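Local coordinates for protein DNA endonuclease I-HmuI (Bacillus phage SPO1, PDB 1U3E) that binds and cleaves DNA as an HNH homing endonuclease of an intron-homing system, with a manganese ion at its cleavage site, at residues M1-D5 against V15-E20; H56-A60 against L71-H75; V59-E65 against L84-W90. All coordinates share one frame; numbering follows the deposited sequence.

Contact 1 comes first along the chain, within the N-terminal NUMOD4 range. Contacts 2 and 3 follow, within the HNH range, and both start from helix 55-63. They share V59 and A60. Contact 2 takes this helix to strand 72-75, and contact 3 takes it to strand 88-91, the antiparallel neighbour of 72-75. The centres of contacts 2 and 3 are about 6 Å apart. The centre of contact 1 is about 10 Å from that of contact 3 and about 14 Å from that of contact 2. N17 and K4 join contact 1 to contact 3. The N-terminal sheet is thus packed directly onto helix 55-63, and this helix in turn packs on the metal-site hairpin and meets the bound DNA.

Contact 1: residues M1-D5 against V15-E20; sequences MEWKD and VSNTGE
W3 lays its indole over S16. CB of S16 sits almost on the normal of the six-membered ring, 3.6 Å from its centroid, and makes a CH-pi contact with that face. CG of W3 is anti to the carbonyl carbon (chi1 -73°), and the ring reaches across the neighbouring strand from there. The ring continues to E20, where CZ2 of W3 is 3.5 Å from OE1 of E20. The indole and carboxylate planes are 59° apart, so the two groups do not stack.

M1 also reaches the turn after S16. Its chain is extended as far as SD and then bends. It crosses the side chains of T18 and E20 at about a right angle. SD of M1 lies 3.4 Å from OE1 of E20, and CG of M1 rests against CG2 of T18. OG of S16, near SD of M1, is held twice. It accepts a hydrogen bond from the backbone N of E20 at 3.1 Å and shares one of 2.7 Å with OG1 of T18. The bonds tie S16 to the turn and the residue that follows it.

The backbone sets the register. N of N17 donates to O of E2 (3.0 Å). K4 and V15 form a hydrogen-bonded antiparallel pair, with K4 N to V15 O at 2.9 Å and V15 N to K4 O at 2.8 Å. Their side chains lie on the face of the sheet away from W3 and S16. There V15 packs on H62 and F63 of helix 55-63, and K4 NZ bonds to O of H62.

S16 to G19 form a type I turn. The contact belongs to the first beta hairpin, strands 3-5 and 13-16, at one side of a four-stranded antiparallel sheet within the NUMOD4 range.

Contact 2: residues H56-A60 against L71-H75; sequences HRLVA and LVVDH. With MN (manganese (II) ion), chain K; nucleotides of chain C.
At the HNH metal site, H75 of strand 72-75 turns its ring edge toward the face of H56 on helix 55-63. The pair is edge-to-face (T-shaped), with centroids 4.7 Å apart and planes at 61°. CE1 of H75 is the atom over the H56 ring, set toward the rim. CG of H56 lies between the backbone N and the carbonyl carbon (chi1 68°), and its imidazole leans toward the strand. CG1 of V73 meets the edge of the same ring. Further along the helix, CG2 of V73 packs on CB of A60 at 3.5 Å.

Each imidazole also grips a phosphate. NE2 of H56 donates to OP2 of DT2 of chain C at 2.6 Å. ND1 of H75 donates to OP2 of DG1 of chain C at 2.9 Å, while its NE2 is bonded to OD1 of N83. Strand 72-75 pairs with 88-91, and helix 93-103 follows. This is the order of the beta-beta-alpha metal fold of the His-Me finger clan. D74 points away from helix 55-63 and binds manganese through OD1 at 2.5 Å. OP3 of DG1 of chain C, two waters and N96 are also ligands of the metal. R89 forms a salt bridge with OD2 of D74.

OP1 of DT2 of chain C is held from both segments. NE of R57 donates a hydrogen bond to it at 3.0 Å, and the backbone N of V73 another at 2.8 Å, nearly straight (N-H...O 176°). The R57 chain bends at chi2 and chi3, and its guanidinium presents an edge to O of L71.

Contact 3: residues V59-E65 against L84-W90; sequences VAIHFCE and LSTNLRW. With EDO (1,2-ethanediol), chain P.
W90 meets the C-terminal part of helix 55-63 with the edge of its indole. NE1 of W90 donates a weak hydrogen bond to O of A60, at 3.3 Å with an N-H...O angle of 154°. Next along the same edge, CZ2 of W90 lies 3.6 Å from CG1 of I61. The I61 chain crosses the indole obliquely. CB of C64 closes on the five-membered ring, 4.0 Å from CD1 of W90.

V59 faces the start of the second segment. Its CG1 is anti to the backbone N (chi1 180°) and lies on CB of S85 at 3.5 Å. CB of V59 also touches CD1 of L88 at 3.9 Å. CB of F63 meets CB of S85 from the next helical turn. SG of C64 lies 3.6 Å from O of S85.

Around this shell, V73 and L71 pack on W90, and Y67 meets its ring edge-to-face. The backbone of S85 is bonded to N17 in the N-terminal hairpin. R89, beside W90 on strand 88-91, turns away from the helix. O of H62 takes a weak hydrogen bond from O1 of the ethanediol.

O of A60 also accepts a weak bond from N of C64, so two weak donors meet this one carbonyl. Apart from the indole bond, the helix and the 84-90 segment are joined here mainly by apolar packing.

Contact 1: residues M1-D5 against V15-E20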
# COMPACT_ATOMS: atom_id res chain seq x y z
N MET D 1 6.89 -34.87 -3.41
CA MET D 1 6.63 -33.52 -3.99
C MET D 1 5.57 -33.61 -5.09
O MET D 1 5.81 -34.15 -6.18
CB MET D 1 7.93 -32.94 -4.56
CG MET D 1 7.76 -31.56 -5.18
SD MET D 1 9.17 -30.99 -6.12
CE MET D 1 10.18 -30.24 -4.83
N GLU D 2 4.39 -33.07 -4.80
CA GLU D 2 3.27 -33.10 -5.73
C GLU D 2 3.33 -32.09 -6.87
O GLU D 2 3.67 -30.91 -6.66
CB GLU D 2 1.96 -32.91 -4.98
CG GLU D 2 1.61 -34.04 -4.04
CD GLU D 2 1.53 -35.37 -4.75
OE1 GLU D 2 1.06 -35.40 -5.92
OE2 GLU D 2 1.92 -36.40 -4.15
N TRP D 3 2.99 -32.56 -8.07
CA TRP D 3 2.96 -31.72 -9.27
C TRP D 3 1.56 -31.67 -9.88
O TRP D 3 0.85 -32.68 -9.94
CB TRP D 3 3.91 -32.24 -10.34
CG TRP D 3 5.37 -32.05 -10.08
CD1 TRP D 3 6.24 -32.97 -9.58
CD2 TRP D 3 6.15 -30.89 -10.40
NE1 TRP D 3 7.51 -32.46 -9.57
CE2 TRP D 3 7.48 -31.18 -10.06
CE3 TRP D 3 5.85 -29.63 -10.93
CZ2 TRP D 3 8.52 -30.27 -10.24
CZ3 TRP D 3 6.88 -28.72 -11.11
CH2 TRP D 3 8.20 -29.05 -10.76
N LYS D 4 1.17 -30.49 -10.34
CA LYS D 4 -0.12 -30.29 -10.98
C LYS D 4 0.09 -29.43 -12.20
O LYS D 4 1.05 -28.67 -12.27
CB LYS D 4 -1.10 -29.61 -10.02
CG LYS D 4 -2.05 -30.56 -9.30
CD LYS D 4 -3.08 -29.80 -8.51
CE LYS D 4 -4.07 -30.74 -7.89
NZ LYS D 4 -5.10 -30.04 -7.08
N ASP D 5 -0.78 -29.56 -13.19
CA ASP D 5 -0.64 -28.75 -14.39
C ASP D 5 -1.21 -27.36 -14.17
O ASP D 5 -2.36 -27.21 -13.74
CB ASP D 5 -1.37 -29.41 -15.55
CG ASP D 5 -0.60 -30.57 -16.11
OD1 ASP D 5 0.47 -30.31 -16.70
OD2 ASP D 5 -1.05 -31.72 -15.95
N VAL D 15 3.35 -27.06 -11.84
CA VAL D 15 3.75 -26.49 -10.57
C VAL D 15 3.82 -27.54 -9.47
O VAL D 15 3.07 -28.51 -9.49
CB VAL D 15 2.76 -25.36 -10.17
CG1 VAL D 15 1.33 -25.83 -10.37
CG2 VAL D 15 2.99 -24.92 -8.74
N SER D 16 4.69 -27.34 -8.49
CA SER D 16 4.80 -28.30 -7.39
C SER D 16 4.44 -27.60 -6.08
O SER D 16 4.61 -26.39 -5.94
CB SER D 16 6.21 -28.87 -7.28
OG SER D 16 7.08 -27.94 -6.69
N ASN D 17 3.95 -28.37 -5.12
CA ASN D 17 3.56 -27.80 -3.84
C ASN D 17 4.74 -27.19 -3.07
O ASN D 17 4.56 -26.57 -2.03
CB ASN D 17 2.89 -28.87 -2.98
CG ASN D 17 3.75 -30.09 -2.82
OD1 ASN D 17 3.47 -30.95 -2.00
ND2 ASN D 17 4.82 -30.18 -3.60
N THR D 18 5.95 -27.37 -3.58
CA THR D 18 7.11 -26.83 -2.91
C THR D 18 7.44 -25.46 -3.45
O THR D 18 8.28 -24.75 -2.90
CB THR D 18 8.32 -27.73 -3.10
OG1 THR D 18 8.67 -27.76 -4.48
CG2 THR D 18 8.01 -29.12 -2.64
N GLY D 19 6.76 -25.08 -4.53
CA GLY D 19 6.99 -23.78 -5.13
C GLY D 19 7.85 -23.84 -6.38
O GLY D 19 8.45 -22.85 -6.76
N GLU D 20 7.91 -25.00 -7.02
CA GLU D 20 8.70 -25.16 -8.23
C GLU D 20 7.82 -25.05 -9.47
O GLU D 20 6.74 -25.65 -9.55
CB GLU D 20 9.42 -26.50 -8.24
CG GLU D 20 10.72 -26.55 -7.45
CD GLU D 20 11.20 -27.96 -7.23
OE1 GLU D 20 10.90 -28.82 -8.08
OE2 GLU D 20 11.88 -28.22 -6.21

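Contact 2: residues H56-A60 against L71-H75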
# COMPACT_ATOMS: atom_id res chain seq x y z
N HIS D 56 3.91 -17.95 -5.21
CA HIS D 56 3.05 -18.35 -4.12
C HIS D 56 1.56 -18.37 -4.45
O HIS D 56 0.79 -19.07 -3.79
CB HIS D 56 3.30 -17.52 -2.86
CG HIS D 56 2.91 -16.09 -2.97
ND1 HIS D 56 3.71 -15.14 -3.57
CD2 HIS D 56 1.81 -15.43 -2.53
CE1 HIS D 56 3.12 -13.96 -3.49
NE2 HIS D 56 1.97 -14.11 -2.86
N ARG D 57 1.13 -17.63 -5.47
CA ARG D 57 -0.27 -17.67 -5.83
C ARG D 57 -0.50 -18.96 -6.60
O ARG D 57 -1.50 -19.66 -6.40
CB ARG D 57 -0.67 -16.50 -6.71
CG ARG D 57 -0.81 -15.19 -6.02
CD ARG D 57 -1.88 -14.37 -6.69
NE ARG D 57 -3.00 -14.13 -5.79
CZ ARG D 57 -4.28 -14.21 -6.15
NH1 ARG D 57 -4.60 -14.51 -7.40
NH2 ARG D 57 -5.23 -13.99 -5.25
N LEU D 58 0.43 -19.28 -7.50
CA LEU D 58 0.31 -20.49 -8.29
C LEU D 58 0.23 -21.72 -7.39
O LEU D 58 -0.56 -22.64 -7.66
CB LEU D 58 1.49 -20.62 -9.26
CG LEU D 58 1.63 -19.53 -10.33
CD1 LEU D 58 2.90 -19.76 -11.10
CD2 LEU D 58 0.46 -19.56 -11.28
N VAL D 59 1.02 -21.74 -6.33
CA VAL D 59 0.99 -22.88 -5.43
C VAL D 59 -0.37 -22.91 -4.76
O VAL D 59 -1.11 -23.89 -4.86
CB VAL D 59 2.11 -22.79 -4.37
CG1 VAL D 59 2.05 -23.99 -3.44
CG2 VAL D 59 3.47 -22.74 -5.04
N ALA D 60 -0.70 -21.82 -4.10
CA ALA D 60 -1.97 -21.69 -3.41
C ALA D 60 -3.16 -22.05 -4.32
O ALA D 60 -4.05 -22.80 -3.93
CB ALA D 60 -2.13 -20.28 -2.89
N LEU D 71 -9.95 -12.77 -2.51
CA LEU D 71 -9.08 -13.24 -1.43
C LEU D 71 -7.64 -13.05 -1.78
O LEU D 71 -7.29 -12.84 -2.94
CB LEU D 71 -9.36 -14.71 -1.09
CG LEU D 71 -10.64 -14.86 -0.27
CD1 LEU D 71 -10.78 -16.28 0.18
CD2 LEU D 71 -10.60 -13.93 0.92
N VAL D 72 -6.81 -13.13 -0.76
CA VAL D 72 -5.39 -12.90 -0.91
C VAL D 72 -4.61 -14.09 -0.32
O VAL D 72 -5.07 -14.72 0.63
CB VAL D 72 -5.06 -11.53 -0.22
CG1 VAL D 72 -4.34 -11.74 1.09
CG2 VAL D 72 -4.31 -10.64 -1.17
N VAL D 73 -3.46 -14.40 -0.90
CA VAL D 73 -2.65 -15.52 -0.43
C VAL D 73 -1.67 -15.10 0.64
O VAL D 73 -0.83 -14.25 0.42
CB VAL D 73 -1.84 -16.19 -1.57
CG1 VAL D 73 -0.86 -17.21 -0.99
CG2 VAL D 73 -2.78 -16.87 -2.55
N ASP D 74 -1.77 -15.74 1.79
CA ASP D 74 -0.90 -15.40 2.90
C ASP D 74 0.20 -16.41 3.18
O ASP D 74 0.03 -17.61 2.97
CB ASP D 74 -1.76 -15.22 4.15
CG ASP D 74 -0.95 -15.21 5.42
OD1 ASP D 74 0.06 -14.48 5.48
OD2 ASP D 74 -1.35 -15.94 6.35
N HIS D 75 1.35 -15.90 3.63
CA HIS D 75 2.50 -16.71 4.02
C HIS D 75 2.43 -16.77 5.53
O HIS D 75 2.82 -15.82 6.20
CB HIS D 75 3.81 -16.03 3.65
CG HIS D 75 4.19 -16.17 2.21
ND1 HIS D 75 3.52 -15.53 1.20
CD2 HIS D 75 5.18 -16.88 1.63
CE1 HIS D 75 4.08 -15.84 0.04
NE2 HIS D 75 5.09 -16.66 0.28
MN MN K . 0.84 -12.22 6.12
OP3 DG C 1 1.13 -12.58 3.89
P DG C 1 1.72 -12.33 2.53
OP1 DG C 1 3.12 -11.78 2.60
OP2 DG C 1 1.54 -13.49 1.60
O5' DG C 1 0.82 -11.13 1.92
C5' DG C 1 0.87 -10.81 0.53
C4' DG C 1 -0.36 -10.04 0.11
O4' DG C 1 -0.14 -8.66 0.42
C3' DG C 1 -0.62 -10.07 -1.38
O3' DG C 1 -1.59 -11.04 -1.71
C2' DG C 1 -1.27 -8.73 -1.64
C1' DG C 1 -0.67 -7.83 -0.59
N9 DG C 1 0.43 -7.04 -1.11
C8 DG C 1 1.75 -7.10 -0.71
N7 DG C 1 2.51 -6.24 -1.34
C5 DG C 1 1.65 -5.59 -2.21
C6 DG C 1 1.90 -4.57 -3.13
O6 DG C 1 2.97 -4.02 -3.38
N1 DG C 1 0.74 -4.20 -3.80
C2 DG C 1 -0.49 -4.74 -3.61
N2 DG C 1 -1.48 -4.24 -4.36
N3 DG C 1 -0.74 -5.70 -2.74
C4 DG C 1 0.37 -6.08 -2.08
P DT C 2 -1.38 -11.89 -3.04
OP1 DT C 2 -2.46 -12.91 -3.10
OP2 DT C 2 0.02 -12.40 -2.98
O5' DT C 2 -1.56 -10.80 -4.20
C5' DT C 2 -2.88 -10.25 -4.43
C4' DT C 2 -2.87 -9.34 -5.64
O4' DT C 2 -2.22 -8.12 -5.26
C3' DT C 2 -2.12 -9.86 -6.86
O3' DT C 2 -2.94 -10.50 -7.82
C2' DT C 2 -1.64 -8.59 -7.50
C1' DT C 2 -1.57 -7.60 -6.39
N1 DT C 2 -0.20 -7.27 -6.07
C2 DT C 2 0.27 -6.18 -6.73
O2 DT C 2 -0.37 -5.54 -7.56
N3 DT C 2 1.54 -5.88 -6.40
C4 DT C 2 2.36 -6.52 -5.52
O4 DT C 2 3.52 -6.11 -5.34
C5 DT C 2 1.79 -7.64 -4.85
C7 DT C 2 2.61 -8.40 -3.85
C6 DT C 2 0.53 -7.98 -5.16
P DT C 3 -2.24 -11.24 -9.04
OP1 DT C 3 -3.18 -12.27 -9.52
OP2 DT C 3 -0.89 -11.67 -8.64
O5' DT C 3 -2.08 -10.12 -10.19
C5' DT C 3 -3.24 -9.42 -10.66
C4' DT C 3 -2.82 -8.26 -11.53
O4' DT C 3 -1.98 -7.34 -10.76
C3' DT C 3 -1.98 -8.65 -12.75
O3' DT C 3 -2.79 -8.53 -13.91
C2' DT C 3 -0.91 -7.58 -12.89
C1' DT C 3 -0.96 -6.82 -11.58
N1 DT C 3 0.32 -6.85 -10.87
C2 DT C 3 1.18 -5.80 -11.10
O2 DT C 3 0.90 -4.88 -11.85
N3 DT C 3 2.37 -5.87 -10.42
C4 DT C 3 2.77 -6.87 -9.55
O4 DT C 3 3.88 -6.79 -9.00
C5 DT C 3 1.82 -7.94 -9.35
C7 DT C 3 2.17 -9.09 -8.44
C6 DT C 3 0.66 -7.88 -10.02
O HOH W 1 2.12 -13.46 6.82
O HOH W 2 0.44 -11.15 7.58

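Contact 3: residues V59-E65 against L84-W90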
# COMPACT_ATOMS: atom_id res chain seq x y z
N VAL D 59 1.02 -21.74 -6.33
CA VAL D 59 0.99 -22.88 -5.43
C VAL D 59 -0.37 -22.91 -4.76
O VAL D 59 -1.11 -23.89 -4.86
CB VAL D 59 2.11 -22.79 -4.37
CG1 VAL D 59 2.05 -23.99 -3.44
CG2 VAL D 59 3.47 -22.74 -5.04
N ALA D 60 -0.70 -21.82 -4.10
CA ALA D 60 -1.97 -21.69 -3.41
C ALA D 60 -3.16 -22.05 -4.32
O ALA D 60 -4.05 -22.80 -3.93
CB ALA D 60 -2.13 -20.28 -2.89
N ILE D 61 -3.16 -21.53 -5.54
CA ILE D 61 -4.26 -21.81 -6.46
C ILE D 61 -4.40 -23.28 -6.75
O ILE D 61 -5.50 -23.78 -6.94
CB ILE D 61 -4.09 -21.05 -7.80
CG1 ILE D 61 -4.49 -19.58 -7.61
CG2 ILE D 61 -4.97 -21.69 -8.88
CD1 ILE D 61 -4.24 -18.72 -8.82
N HIS D 62 -3.28 -23.99 -6.79
CA HIS D 62 -3.37 -25.40 -7.12
C HIS D 62 -3.39 -26.38 -5.96
O HIS D 62 -3.99 -27.45 -6.06
CB HIS D 62 -2.26 -25.75 -8.11
CG HIS D 62 -2.38 -25.04 -9.43
ND1 HIS D 62 -1.98 -23.74 -9.62
CD2 HIS D 62 -2.91 -25.45 -10.61
CE1 HIS D 62 -2.27 -23.37 -10.86
NE2 HIS D 62 -2.83 -24.39 -11.48
N PHE D 63 -2.77 -26.02 -4.84
CA PHE D 63 -2.74 -26.93 -3.70
C PHE D 63 -3.36 -26.41 -2.40
O PHE D 63 -3.06 -26.94 -1.34
CB PHE D 63 -1.29 -27.35 -3.40
CG PHE D 63 -0.52 -27.77 -4.61
CD1 PHE D 63 0.30 -26.87 -5.27
CD2 PHE D 63 -0.59 -29.07 -5.08
CE1 PHE D 63 1.03 -27.26 -6.39
CE2 PHE D 63 0.13 -29.47 -6.20
CZ PHE D 63 0.94 -28.56 -6.85
N CYS D 64 -4.23 -25.41 -2.47
CA CYS D 64 -4.82 -24.87 -1.26
C CYS D 64 -6.31 -24.59 -1.32
O CYS D 64 -6.75 -23.69 -2.04
CB CYS D 64 -4.10 -23.59 -0.86
SG CYS D 64 -2.41 -23.84 -0.34
N GLU D 65 -7.10 -25.34 -0.55
CA GLU D 65 -8.54 -25.13 -0.52
C GLU D 65 -8.83 -23.74 0.08
O GLU D 65 -8.02 -23.19 0.84
CB GLU D 65 -9.24 -26.21 0.33
CG GLU D 65 -8.81 -27.65 0.03
CD GLU D 65 -9.27 -28.17 -1.34
OE1 GLU D 65 -8.62 -29.10 -1.87
OE2 GLU D 65 -10.28 -27.66 -1.88
N LEU D 84 6.16 -23.33 0.47
CA LEU D 84 5.52 -24.63 0.41
C LEU D 84 4.05 -24.36 0.53
O LEU D 84 3.67 -23.37 1.14
CB LEU D 84 5.90 -25.57 1.57
CG LEU D 84 7.35 -25.67 2.06
CD1 LEU D 84 7.54 -26.89 2.92
CD2 LEU D 84 8.31 -25.68 0.89
N SER D 85 3.20 -25.20 -0.04
CA SER D 85 1.77 -24.98 0.04
C SER D 85 1.31 -25.01 1.48
O SER D 85 0.35 -24.33 1.85
CB SER D 85 1.02 -26.04 -0.78
OG SER D 85 1.30 -27.34 -0.30
N THR D 86 1.98 -25.80 2.30
CA THR D 86 1.59 -25.89 3.70
C THR D 86 1.76 -24.58 4.47
O THR D 86 1.15 -24.40 5.52
CB THR D 86 2.37 -26.99 4.45
OG1 THR D 86 3.77 -26.71 4.38
CG2 THR D 86 2.09 -28.35 3.83
N ASN D 87 2.59 -23.68 3.94
CA ASN D 87 2.83 -22.38 4.56
C ASN D 87 1.92 -21.26 4.04
O ASN D 87 1.93 -20.15 4.58
CB ASN D 87 4.28 -21.95 4.34
CG ASN D 87 4.61 -20.66 5.05
OD1 ASN D 87 4.36 -20.52 6.24
ND2 ASN D 87 5.20 -19.71 4.33
N LEU D 88 1.14 -21.56 3.01
CA LEU D 88 0.24 -20.59 2.39
C LEU D 88 -1.22 -20.90 2.69
O LEU D 88 -1.57 -22.02 3.04
CB LEU D 88 0.48 -20.60 0.88
CG LEU D 88 1.96 -20.48 0.48
CD1 LEU D 88 2.15 -20.76 -0.99
CD2 LEU D 88 2.45 -19.10 0.83
N ARG D 89 -2.08 -19.90 2.55
CA ARG D 89 -3.51 -20.07 2.82
C ARG D 89 -4.31 -18.87 2.31
O ARG D 89 -3.88 -17.72 2.43
CB ARG D 89 -3.73 -20.21 4.31
CG ARG D 89 -3.26 -18.99 5.06
CD ARG D 89 -3.84 -18.93 6.44
NE ARG D 89 -3.39 -17.74 7.15
CZ ARG D 89 -3.98 -17.28 8.25
NH1 ARG D 89 -5.04 -17.92 8.75
NH2 ARG D 89 -3.52 -16.18 8.83
N TRP D 90 -5.48 -19.13 1.74
CA TRP D 90 -6.31 -18.05 1.24
C TRP D 90 -6.94 -17.31 2.39
O TRP D 90 -7.71 -17.87 3.17
CB TRP D 90 -7.38 -18.59 0.31
CG TRP D 90 -6.80 -19.11 -0.93
CD1 TRP D 90 -6.52 -20.42 -1.22
CD2 TRP D 90 -6.38 -18.35 -2.06
NE1 TRP D 90 -5.95 -20.52 -2.46
CE2 TRP D 90 -5.85 -19.26 -3.00
CE3 TRP D 90 -6.39 -16.98 -2.37
CZ2 TRP D 90 -5.35 -18.85 -4.24
CZ3 TRP D 90 -5.89 -16.58 -3.59
CH2 TRP D 90 -5.38 -17.51 -4.51
C1 EDO P . -7.98 -26.87 -4.75
O1 EDO P . -6.55 -26.86 -4.56
C2 EDO P . -8.34 -27.79 -5.97
O2 EDO P . -7.69 -27.27 -7.18